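Local atomic coordinates of TetR-family transcriptional regulator (Streptomyces coelicolor A3, PDB entry 2QIB), a protein that probably binds regulatory DNA through a helix-turn-helix motif and controls transcription, as TetR-family regulators do. Residues A[58-69]-A[117-125]; A[129-140]-A[150-161]. One frame throughout, in Å; residues are numbered along the deposited sequence.

Interaction 1. Residues A[58-69]-A[117-125]; sequences LSLYEAALQRAS and GSTTTNALV
Between Glu62 and Thr121 the CA atoms come within 6.2 Å, where helix 58-69 runs beside helix 119-125 in the same direction, the axes 10.0 Å apart and at 6°. Glu62 makes the polar link. Its CG lies anti to the carbonyl carbon (chi1 -70°), and the extended chain beyond carries the carboxylate to the start of the other helix. There Ser118 OG donates to Glu62 OE2 at 2.6 Å, on the lone pair that faces away from OE1. Ser118 is the N-cap of its helix, and the same OG accepts from Thr121 N at 3.0 Å. One hydroxyl thus serves both the cap and the bridge. Replacing Glu62 by an alanine would probably leave the Ser118 hydroxyl without its acceptor and open a gap beside Thr120 and Thr121.

Mostly apolar contacts fill the rest. Thr121 CG2 meets the edge of the Tyr61 ring, near its plane, and also lies 3.7 Å from Glu62 CG. Leu65 CD2 packs at 3.6 Å on Thr121 CB. Leu124 is a knob in a hole formed by Glu62, Leu65, Gln66 and Ser69. Its CD1 rests 3.8 Å from Leu65 CG, the two side chains sliding past each other in opposite directions. Ser69, a wall of that hole, turns its OG back in a hydrogen bond to Leu65 O of its own helix.

The contact joins the helix that follows the predicted DNA-binding motif to the C-terminal domain. Helix 103-116 packs nearby, with Leu109 against Tyr61 and Leu65. On the DNA-binding side, helix 11-28 packs on Leu60, Ala63 and Arg67.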
# COMPACT_ATOMS: atom_id res chain seq x y z
N LEU A 58 -20.75 -11.99 10.82
CA LEU A 58 -19.97 -11.76 9.60
C LEU A 58 -20.84 -11.28 8.42
O LEU A 58 -20.45 -10.37 7.67
CB LEU A 58 -19.13 -13.00 9.21
CG LEU A 58 -18.29 -12.87 7.92
CD1 LEU A 58 -17.25 -11.72 7.97
CD2 LEU A 58 -17.63 -14.20 7.59
N SER A 59 -22.03 -11.86 8.27
CA SER A 59 -22.86 -11.51 7.13
C SER A 59 -23.33 -10.05 7.26
O SER A 59 -23.41 -9.34 6.27
CB SER A 59 -24.05 -12.50 7.03
OG SER A 59 -24.91 -12.28 8.10
N LEU A 60 -23.57 -9.59 8.49
CA LEU A 60 -23.95 -8.20 8.75
C LEU A 60 -22.77 -7.27 8.51
O LEU A 60 -22.91 -6.20 7.89
CB LEU A 60 -24.47 -8.08 10.18
CG LEU A 60 -25.18 -6.78 10.59
CD1 LEU A 60 -26.04 -6.11 9.46
CD2 LEU A 60 -26.03 -7.06 11.78
N TYR A 61 -21.60 -7.68 8.99
CA TYR A 61 -20.37 -6.92 8.74
C TYR A 61 -20.15 -6.77 7.24
O TYR A 61 -19.83 -5.69 6.77
CB TYR A 61 -19.16 -7.62 9.37
CG TYR A 61 -17.86 -6.86 9.19
CD1 TYR A 61 -17.47 -5.83 10.07
CD2 TYR A 61 -17.00 -7.17 8.10
CE1 TYR A 61 -16.28 -5.13 9.88
CE2 TYR A 61 -15.80 -6.46 7.89
CZ TYR A 61 -15.45 -5.46 8.79
OH TYR A 61 -14.25 -4.77 8.62
N GLU A 62 -20.34 -7.88 6.49
CA GLU A 62 -20.19 -7.84 5.01
C GLU A 62 -21.21 -6.91 4.35
O GLU A 62 -20.86 -6.15 3.42
CB GLU A 62 -20.23 -9.27 4.43
CG GLU A 62 -18.98 -10.09 4.80
CD GLU A 62 -19.09 -11.59 4.45
OE1 GLU A 62 -20.23 -12.04 4.22
OE2 GLU A 62 -18.05 -12.30 4.43
N ALA A 63 -22.45 -6.94 4.85
CA ALA A 63 -23.51 -6.08 4.31
C ALA A 63 -23.20 -4.59 4.56
O ALA A 63 -23.35 -3.74 3.64
CB ALA A 63 -24.87 -6.46 4.89
N ALA A 64 -22.73 -4.28 5.76
CA ALA A 64 -22.28 -2.91 6.07
C ALA A 64 -21.13 -2.50 5.14
O ALA A 64 -21.11 -1.39 4.63
CB ALA A 64 -21.82 -2.83 7.47
N LEU A 65 -20.17 -3.41 4.96
CA LEU A 65 -18.98 -3.13 4.13
C LEU A 65 -19.37 -2.92 2.67
O LEU A 65 -18.81 -2.04 2.00
CB LEU A 65 -17.96 -4.26 4.29
CG LEU A 65 -16.69 -4.08 3.44
CD1 LEU A 65 -15.95 -2.72 3.75
CD2 LEU A 65 -15.73 -5.25 3.65
N GLN A 66 -20.34 -3.69 2.18
CA GLN A 66 -20.90 -3.47 0.84
C GLN A 66 -21.47 -2.06 0.67
O GLN A 66 -21.20 -1.38 -0.33
CB GLN A 66 -21.98 -4.51 0.53
CG GLN A 66 -22.71 -4.27 -0.81
CD GLN A 66 -21.89 -4.79 -1.98
OE1 GLN A 66 -21.41 -4.03 -2.83
NE2 GLN A 66 -21.71 -6.10 -2.01
N ARG A 67 -22.24 -1.61 1.64
CA ARG A 67 -22.76 -0.26 1.58
C ARG A 67 -21.63 0.80 1.56
O ARG A 67 -21.64 1.74 0.76
CB ARG A 67 -23.68 0.02 2.77
CG ARG A 67 -24.39 1.36 2.56
CD ARG A 67 -25.27 1.79 3.70
NE ARG A 67 -26.51 1.01 3.72
CZ ARG A 67 -27.49 1.23 4.58
NH1 ARG A 67 -27.35 2.19 5.49
NH2 ARG A 67 -28.60 0.49 4.55
N ALA A 68 -20.67 0.61 2.47
CA ALA A 68 -19.52 1.53 2.60
C ALA A 68 -18.67 1.55 1.33
O ALA A 68 -18.25 2.62 0.85
CB ALA A 68 -18.67 1.11 3.75
N SER A 69 -18.44 0.36 0.79
CA SER A 69 -17.66 0.19 -0.45
C SER A 69 -18.34 0.87 -1.63
O SER A 69 -17.67 1.55 -2.44
CB SER A 69 -17.44 -1.31 -0.70
OG SER A 69 -16.58 -1.84 0.31
N GLY A 117 -9.57 -10.93 6.50
CA GLY A 117 -10.80 -10.72 5.74
C GLY A 117 -11.40 -12.01 5.21
O GLY A 117 -10.68 -12.96 4.89
N SER A 118 -12.73 -12.06 5.14
CA SER A 118 -13.39 -13.16 4.45
C SER A 118 -13.13 -12.97 2.97
O SER A 118 -12.67 -11.90 2.53
CB SER A 118 -14.89 -13.17 4.72
OG SER A 118 -15.51 -12.02 4.19
N THR A 119 -13.43 -14.01 2.19
CA THR A 119 -13.32 -13.91 0.75
C THR A 119 -14.17 -12.75 0.25
O THR A 119 -13.77 -12.01 -0.67
CB THR A 119 -13.74 -15.23 0.08
OG1 THR A 119 -12.74 -16.22 0.36
CG2 THR A 119 -13.90 -15.06 -1.45
N THR A 120 -15.34 -12.60 0.86
CA THR A 120 -16.26 -11.56 0.47
C THR A 120 -15.68 -10.18 0.81
O THR A 120 -15.72 -9.30 -0.05
CB THR A 120 -17.64 -11.77 1.08
OG1 THR A 120 -18.20 -12.95 0.48
CG2 THR A 120 -18.55 -10.59 0.81
N THR A 121 -15.15 -10.01 2.03
CA THR A 121 -14.60 -8.68 2.40
C THR A 121 -13.40 -8.31 1.53
O THR A 121 -13.31 -7.17 1.07
CB THR A 121 -14.26 -8.48 3.91
OG1 THR A 121 -13.13 -9.27 4.30
CG2 THR A 121 -15.45 -8.83 4.78
N ASN A 122 -12.49 -9.26 1.30
CA ASN A 122 -11.35 -9.02 0.38
C ASN A 122 -11.77 -8.64 -1.02
O ASN A 122 -11.14 -7.77 -1.64
CB ASN A 122 -10.44 -10.24 0.29
CG ASN A 122 -9.85 -10.60 1.61
OD1 ASN A 122 -9.87 -9.78 2.54
ND2 ASN A 122 -9.37 -11.84 1.74
N ALA A 123 -12.81 -9.31 -1.53
CA ALA A 123 -13.38 -8.98 -2.84
C ALA A 123 -13.94 -7.55 -2.87
O ALA A 123 -13.70 -6.83 -3.83
CB ALA A 123 -14.44 -9.99 -3.24
N LEU A 124 -14.70 -7.16 -1.83
CA LEU A 124 -15.25 -5.81 -1.74
C LEU A 124 -14.11 -4.77 -1.74
O LEU A 124 -14.15 -3.80 -2.50
CB LEU A 124 -16.15 -5.63 -0.50
CG LEU A 124 -17.51 -6.32 -0.60
CD1 LEU A 124 -18.19 -6.37 0.78
CD2 LEU A 124 -18.38 -5.62 -1.62
N VAL A 125 -13.09 -4.99 -0.91
CA VAL A 125 -11.96 -4.04 -0.86
C VAL A 125 -11.30 -3.95 -2.24
O VAL A 125 -11.05 -2.86 -2.79
CB VAL A 125 -10.97 -4.40 0.26
CG1 VAL A 125 -9.70 -3.58 0.17
CG2 VAL A 125 -11.64 -4.17 1.64

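Interaction 2. Residues A[129-140]-A[150-161]; sequences RQAAYVQILSHL and ELVVRSWISLAE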
# COMPACT_ATOMS: atom_id res chain seq x y z
N ARG A 129 -10.60 -0.74 -4.98
CA ARG A 129 -9.31 -0.46 -5.61
C ARG A 129 -9.46 -0.45 -7.13
O ARG A 129 -8.95 0.46 -7.81
CB ARG A 129 -8.28 -1.50 -5.21
CG ARG A 129 -7.93 -1.42 -3.74
CD ARG A 129 -7.02 -2.60 -3.39
NE ARG A 129 -6.54 -2.48 -2.02
CZ ARG A 129 -6.42 -3.50 -1.20
NH1 ARG A 129 -6.79 -4.73 -1.59
NH2 ARG A 129 -5.99 -3.28 0.04
N GLN A 130 -10.17 -1.44 -7.66
CA GLN A 130 -10.42 -1.47 -9.10
C GLN A 130 -11.29 -0.28 -9.59
O GLN A 130 -11.03 0.27 -10.64
CB GLN A 130 -11.04 -2.83 -9.48
CG GLN A 130 -11.41 -2.91 -10.94
CD GLN A 130 -10.21 -3.03 -11.86
OE1 GLN A 130 -9.08 -3.24 -11.42
NE2 GLN A 130 -10.45 -2.93 -13.17
N ALA A 131 -12.30 0.13 -8.82
CA ALA A 131 -13.11 1.31 -9.16
C ALA A 131 -12.24 2.57 -9.26
O ALA A 131 -12.39 3.36 -10.22
CB ALA A 131 -14.20 1.52 -8.12
N ALA A 132 -11.30 2.72 -8.32
CA ALA A 132 -10.34 3.84 -8.40
C ALA A 132 -9.54 3.77 -9.70
O ALA A 132 -9.41 4.78 -10.43
CB ALA A 132 -9.38 3.84 -7.18
N TYR A 133 -9.01 2.59 -10.00
CA TYR A 133 -8.22 2.35 -11.21
C TYR A 133 -8.99 2.75 -12.49
O TYR A 133 -8.48 3.50 -13.34
CB TYR A 133 -7.82 0.85 -11.23
CG TYR A 133 -6.98 0.44 -12.41
CD1 TYR A 133 -5.64 0.81 -12.51
CD2 TYR A 133 -7.53 -0.35 -13.42
CE1 TYR A 133 -4.86 0.42 -13.60
CE2 TYR A 133 -6.75 -0.75 -14.54
CZ TYR A 133 -5.42 -0.37 -14.59
OH TYR A 133 -4.64 -0.74 -15.70
N VAL A 134 -10.22 2.26 -12.61
CA VAL A 134 -11.07 2.57 -13.77
C VAL A 134 -11.28 4.09 -13.93
O VAL A 134 -11.25 4.63 -15.04
CB VAL A 134 -12.40 1.80 -13.66
CG1 VAL A 134 -13.45 2.36 -14.70
CG2 VAL A 134 -12.13 0.30 -13.90
N GLN A 135 -11.54 4.77 -12.82
CA GLN A 135 -11.74 6.23 -12.90
C GLN A 135 -10.48 6.98 -13.31
O GLN A 135 -10.53 7.90 -14.13
CB GLN A 135 -12.29 6.79 -11.58
CG GLN A 135 -13.75 6.36 -11.29
CD GLN A 135 -14.70 6.64 -12.50
OE1 GLN A 135 -14.76 7.75 -13.01
NE2 GLN A 135 -15.41 5.61 -12.95
N ILE A 136 -9.34 6.58 -12.75
CA ILE A 136 -8.10 7.25 -13.11
C ILE A 136 -7.80 7.06 -14.59
O ILE A 136 -7.52 8.00 -15.27
CB ILE A 136 -6.93 6.74 -12.26
CG1 ILE A 136 -7.14 7.20 -10.80
CG2 ILE A 136 -5.59 7.22 -12.87
CD1 ILE A 136 -6.29 6.41 -9.80
N LEU A 137 -7.94 5.84 -15.11
CA LEU A 137 -7.73 5.65 -16.55
C LEU A 137 -8.70 6.45 -17.41
O LEU A 137 -8.31 6.93 -18.46
CB LEU A 137 -7.82 4.18 -16.93
CG LEU A 137 -6.71 3.28 -16.36
CD1 LEU A 137 -6.89 1.89 -16.95
CD2 LEU A 137 -5.30 3.79 -16.65
N SER A 138 -9.94 6.57 -16.97
CA SER A 138 -10.94 7.36 -17.71
C SER A 138 -10.47 8.81 -17.86
O SER A 138 -10.53 9.42 -18.94
CB SER A 138 -12.28 7.31 -16.98
OG SER A 138 -13.25 8.12 -17.65
N HIS A 139 -9.98 9.38 -16.77
CA HIS A 139 -9.50 10.75 -16.79
C HIS A 139 -8.24 10.93 -17.63
O HIS A 139 -8.09 11.96 -18.30
CB HIS A 139 -9.28 11.28 -15.39
CG HIS A 139 -10.55 11.65 -14.69
ND1 HIS A 139 -11.07 12.93 -14.74
CD2 HIS A 139 -11.41 10.91 -13.94
CE1 HIS A 139 -12.19 12.96 -14.04
NE2 HIS A 139 -12.42 11.75 -13.54
N LEU A 140 -7.37 9.91 -17.61
CA LEU A 140 -6.17 9.92 -18.44
C LEU A 140 -6.49 9.67 -19.91
O LEU A 140 -5.62 9.88 -20.77
CB LEU A 140 -5.14 8.90 -17.94
CG LEU A 140 -4.51 9.15 -16.55
CD1 LEU A 140 -3.68 7.92 -16.08
CD2 LEU A 140 -3.65 10.45 -16.54
N GLU A 150 -0.05 0.92 -15.91
CA GLU A 150 -0.82 0.13 -14.95
C GLU A 150 -0.10 0.07 -13.60
O GLU A 150 -0.73 0.23 -12.56
CB GLU A 150 -1.11 -1.27 -15.47
CG GLU A 150 -1.81 -2.11 -14.42
CD GLU A 150 -2.32 -3.44 -14.92
OE1 GLU A 150 -2.12 -3.76 -16.12
OE2 GLU A 150 -2.94 -4.14 -14.10
N LEU A 151 1.22 -0.13 -13.63
CA LEU A 151 1.95 -0.27 -12.35
C LEU A 151 1.95 1.05 -11.58
O LEU A 151 1.72 1.07 -10.36
CB LEU A 151 3.37 -0.75 -12.64
CG LEU A 151 4.15 -1.10 -11.37
CD1 LEU A 151 5.11 -2.29 -11.55
CD2 LEU A 151 4.91 0.11 -10.92
N VAL A 152 2.21 2.16 -12.27
CA VAL A 152 2.22 3.47 -11.61
C VAL A 152 0.86 3.73 -10.97
O VAL A 152 0.80 4.14 -9.80
CB VAL A 152 2.60 4.62 -12.56
CG1 VAL A 152 2.34 5.97 -11.87
CG2 VAL A 152 4.05 4.47 -12.97
N VAL A 153 -0.20 3.47 -11.73
CA VAL A 153 -1.55 3.78 -11.20
C VAL A 153 -1.89 2.88 -10.01
O VAL A 153 -2.29 3.37 -8.95
CB VAL A 153 -2.62 3.70 -12.31
CG1 VAL A 153 -4.05 3.87 -11.69
CG2 VAL A 153 -2.34 4.75 -13.41
N ARG A 154 -1.71 1.57 -10.14
CA ARG A 154 -2.06 0.69 -9.04
C ARG A 154 -1.16 0.94 -7.82
O ARG A 154 -1.62 0.87 -6.66
CB ARG A 154 -2.02 -0.75 -9.51
CG ARG A 154 -3.05 -1.05 -10.61
CD ARG A 154 -3.36 -2.55 -10.58
NE ARG A 154 -4.29 -2.99 -11.62
CZ ARG A 154 -5.62 -3.02 -11.50
NH1 ARG A 154 -6.24 -2.60 -10.40
NH2 ARG A 154 -6.35 -3.51 -12.50
N SER A 155 0.11 1.27 -8.06
CA SER A 155 1.03 1.49 -6.93
C SER A 155 0.66 2.83 -6.24
O SER A 155 0.78 2.93 -4.99
CB SER A 155 2.51 1.48 -7.35
OG SER A 155 2.80 2.56 -8.19
N TRP A 156 0.13 3.78 -7.01
CA TRP A 156 -0.35 5.04 -6.42
C TRP A 156 -1.58 4.79 -5.54
O TRP A 156 -1.70 5.36 -4.46
CB TRP A 156 -0.68 6.10 -7.45
CG TRP A 156 -1.14 7.38 -6.80
CD1 TRP A 156 -0.37 8.42 -6.32
CD2 TRP A 156 -2.49 7.71 -6.50
NE1 TRP A 156 -1.20 9.41 -5.77
CE2 TRP A 156 -2.49 8.98 -5.86
CE3 TRP A 156 -3.72 7.05 -6.70
CZ2 TRP A 156 -3.68 9.60 -5.45
CZ3 TRP A 156 -4.92 7.70 -6.29
CH2 TRP A 156 -4.86 8.94 -5.66
N ILE A 157 -2.48 3.96 -6.03
CA ILE A 157 -3.67 3.55 -5.22
C ILE A 157 -3.20 2.95 -3.89
O ILE A 157 -3.71 3.31 -2.84
CB ILE A 157 -4.59 2.59 -6.00
CG1 ILE A 157 -5.24 3.35 -7.18
CG2 ILE A 157 -5.66 1.96 -5.05
CD1 ILE A 157 -5.86 2.44 -8.26
N SER A 158 -2.18 2.08 -3.90
CA SER A 158 -1.61 1.55 -2.63
C SER A 158 -1.01 2.66 -1.76
O SER A 158 -1.14 2.64 -0.52
CB SER A 158 -0.53 0.50 -2.93
OG SER A 158 -1.10 -0.59 -3.69
N LEU A 159 -0.34 3.62 -2.40
CA LEU A 159 0.24 4.78 -1.71
C LEU A 159 -0.88 5.59 -1.01
O LEU A 159 -0.71 6.06 0.14
CB LEU A 159 0.97 5.69 -2.73
CG LEU A 159 1.69 6.85 -2.05
CD1 LEU A 159 2.91 6.31 -1.28
CD2 LEU A 159 2.14 7.81 -3.13
N ALA A 160 -1.98 5.80 -1.74
CA ALA A 160 -3.12 6.56 -1.19
C ALA A 160 -3.81 5.84 -0.01
O ALA A 160 -4.19 6.48 0.97
CB ALA A 160 -4.13 6.90 -2.30
N GLU A 161 -3.93 4.51 -0.09
CA GLU A 161 -4.40 3.69 1.05
C GLU A 161 -3.46 3.86 2.26
O GLU A 161 -3.88 4.13 3.40
CB GLU A 161 -4.39 2.22 0.62
CG GLU A 161 -5.44 1.89 -0.36
CD GLU A 161 -5.41 0.39 -0.74
OE1 GLU A 161 -4.94 -0.44 0.06
OE2 GLU A 161 -5.87 0.08 -1.85
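Tyr133 and Arg154 lie flat on each other, guanidinium over ring, with planes 14° apart. Arg154 CZ stands 3.7 Å from the ring centroid, almost on the ring normal, which makes a cation-pi stack. Leu137 CG lies over the opposite face of the ring. Tyr133 is a knob among Glu150, Val153, Arg154 and Ile157.

The guanidinium is also held at its edge. NH1 and NH2 of Arg154 both donate end-on to Gln130 OE1, NH2 at 2.9 Å and on a lone pair. Arg154 NE forms a salt bridge with Glu150 OE2 at 3.0 Å, nearly straight at 170°.

Further along, Arg129 meets Glu161 side-on. NE donates to OE2 at 2.7 Å and NH2 to OE1 at 3.0 Å, with the two flat groups close to coplanar. Arg129 keeps its chain extended from CG to NE, which carries the guanidinium out to the carboxylate. Arg129 NH1 has a second partner in Asp126.

Beneath this polar flank the helices, crossing at 128°, pack through aliphatic groups. Ile157 is a knob among Arg129, Ala132, Tyr133 and Ile136. Ile136 and Val153 meet tip to tip, CG2 to CG1 at 3.9 Å.

In the second subunit, Arg172 forms a salt bridge with Glu150, and Leu166 packs on Arg154. The bonds at the guanidinium edge probably fix its rotation over Tyr133. Glu150, Glu161 and Asp126 probably offset much of the positive charge of Arg129, Arg154 and the second subunit's Arg172, along one flank of an apolar interface.

From the N terminus, the chain passes the predicted helix-turn-helix motif and enters helix 57-75. Interaction 1 closes the first loop when residues 117-125 return to it after helices 84-101 and 103-116. The chain then continues along helix 119-140, whose later part opens interaction 2. A short connection brings helix 147-168 back across it, closing the second loop. The two loops follow in series and neither crosses the other. Their centres are 21 Å apart, yet both use helix 119-140. Its beginning is tied to the DNA-binding side. Its later part is tied to a C-terminal-domain helix that also meets the second subunit.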